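Local coordinates for restriction endonuclease (Mycobacterium sp., PDB 4F0Q) that cleaves DNA as a tetrameric, modification-dependent restriction endonuclease that responds to cytosine methylation, at the magnesium ion site. Residues are numbered along the deposited sequence; one frame, centred on the assembly and turned at random.

The magnesium ion site. Residues 297, 301, 330, 332, 334, 355-357. With MG (magnesium ion), chain B.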
loop_
_atom_site.group_PDB
_atom_site.type_symbol
_atom_site.label_atom_id
_atom_site.label_comp_id
_atom_site.label_asym_id
_atom_site.label_seq_id
_atom_site.Cartn_x
_atom_site.Cartn_y
_atom_site.Cartn_z
ATOM N N LYS A 297 -22.865 17.495 -1.401
ATOM C CA LYS A 297 -21.538 17.036 -1.807
ATOM C C LYS A 297 -20.708 16.468 -0.655
ATOM O O LYS A 297 -20.243 15.325 -0.709
ATOM C CB LYS A 297 -20.785 18.191 -2.474
ATOM C CG LYS A 297 -19.369 17.865 -2.913
ATOM C CD LYS A 297 -18.692 19.097 -3.497
ATOM C CE LYS A 297 -17.261 18.805 -3.908
ATOM N NZ LYS A 297 -17.192 17.789 -4.993
ATOM N N GLU A 301 -19.378 13.024 0.865
ATOM C CA GLU A 301 -17.969 12.778 1.156
ATOM C C GLU A 301 -17.805 12.002 2.466
ATOM O O GLU A 301 -17.008 11.063 2.547
ATOM C CB GLU A 301 -17.181 14.092 1.200
ATOM C CG GLU A 301 -17.086 14.800 -0.143
ATOM C CD GLU A 301 -16.357 16.127 -0.058
ATOM O OE1 GLU A 301 -16.103 16.598 1.069
ATOM O OE2 GLU A 301 -16.036 16.699 -1.123
ATOM N N ASP A 330 -14.234 22.558 -3.428
ATOM C CA ASP A 330 -13.865 21.312 -4.091
ATOM C C ASP A 330 -12.346 21.156 -4.145
ATOM O O ASP A 330 -11.608 22.130 -4.009
ATOM C CB ASP A 330 -14.457 21.273 -5.504
ATOM C CG ASP A 330 -14.352 19.901 -6.147
ATOM O OD1 ASP A 330 -14.360 18.893 -5.411
ATOM O OD2 ASP A 330 -14.265 19.833 -7.391
ATOM N N GLY A 332 -8.954 17.864 -5.078
ATOM C CA GLY A 332 -8.591 16.546 -5.566
ATOM C C GLY A 332 -8.932 15.442 -4.585
ATOM O O GLY A 332 -9.480 14.407 -4.966
ATOM N N ASP A 334 -10.970 14.218 -1.153
ATOM C CA ASP A 334 -12.160 14.538 -0.373
ATOM C C ASP A 334 -12.066 14.078 1.081
ATOM O O ASP A 334 -12.670 14.684 1.965
ATOM C CB ASP A 334 -13.409 13.953 -1.038
ATOM C CG ASP A 334 -13.751 14.645 -2.343
ATOM O OD1 ASP A 334 -12.847 15.264 -2.942
ATOM O OD2 ASP A 334 -14.921 14.572 -2.771
ATOM N N GLN A 355 -11.691 10.033 -2.552
ATOM C CA GLN A 355 -12.378 10.950 -3.451
ATOM C C GLN A 355 -13.811 10.487 -3.656
ATOM O O GLN A 355 -14.057 9.309 -3.890
ATOM C CB GLN A 355 -11.661 11.021 -4.798
ATOM C CG GLN A 355 -12.469 11.701 -5.892
ATOM C CD GLN A 355 -12.787 13.146 -5.572
ATOM O OE1 GLN A 355 -13.933 13.581 -5.688
ATOM N NE2 GLN A 355 -11.771 13.900 -5.168
ATOM N N ALA A 356 -14.755 11.417 -3.568
ATOM C CA ALA A 356 -16.166 11.083 -3.708
ATOM C C ALA A 356 -16.838 11.945 -4.769
ATOM O O ALA A 356 -16.695 13.168 -4.768
ATOM C CB ALA A 356 -16.874 11.245 -2.377
ATOM N N LYS A 357 -17.576 11.308 -5.673
ATOM C CA LYS A 357 -18.305 12.057 -6.691
ATOM C C LYS A 357 -19.695 11.488 -6.956
ATOM O O LYS A 357 -19.839 10.390 -7.491
ATOM C CB LYS A 357 -17.505 12.142 -7.993
ATOM C CG LYS A 357 -18.075 13.142 -8.984
ATOM C CD LYS A 357 -17.116 13.423 -10.124
ATOM C CE LYS A 357 -17.658 14.521 -11.024
ATOM N NZ LYS A 357 -16.705 14.877 -12.109
HETATM MG MG MG B . -15.388 14.781 -4.771
HETATM O O HOH W 1 -16.875 15.487 -3.495
HETATM O O HOH W 2 -16.573 15.414 -6.365
HETATM O O HOH W 3 -13.926 16.301 -4.683
#
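This magnesium site looks catalytic: an acidic side chain, a strand glutamine and a neighbouring strand lysine form the D-QxK version of the PD-(D/E)xK nuclease motif, with Asp334, Gln355 and Lys357 as its elements. The ion sits in a distorted six-coordinate shell that includes Asp334, Gln355, Ala356 and three waters; no DNA is bound, and the waters may mark positions for substrate oxygens or the attacking water. Asp334 reaches it with one carboxylate branch, OD2, at 2.1 Å from MG, its CG anti to the carbonyl carbon (chi1 -69°). Gln355 brings its amide oxygen OE1 to 2.1 Å from MG; CG lies anti to the backbone N and the chain bends at chi2 (62°), curling the amide back to the metal. The other end of that amide, NE2, donates a bent bond to Asp334 OD1 at 2.8 Å, from above the carboxylate plane; it ties the two side chains together, consistent with OE1 facing the metal. The main-chain carbonyl O of Ala356 also binds MG at 2.1 Å. On the water-bearing side, Lys297 bends at chi4 (63°), setting NZ 3.5 Å from MG, beyond direct bonding but beside waters 1 and 2. NZ forms a salt bridge with Asp330 OD1 at 3.1 Å, approaching above the carboxylate plane. Glu301 OE2 lies 2.8 Å from water 1, and Asp330 OD1 2.7 Å from water 3, so the three charged groups may orient or polarise the waters. Lys357's extended side chain points away from the ion; its ammonium would probably have to swing round for catalysis, which the structure alone does not show. The site lies where the end of strand 347-357 meets the loop just before strand 335-342, flanked by helix 297-314, in the nuclease part of the chain.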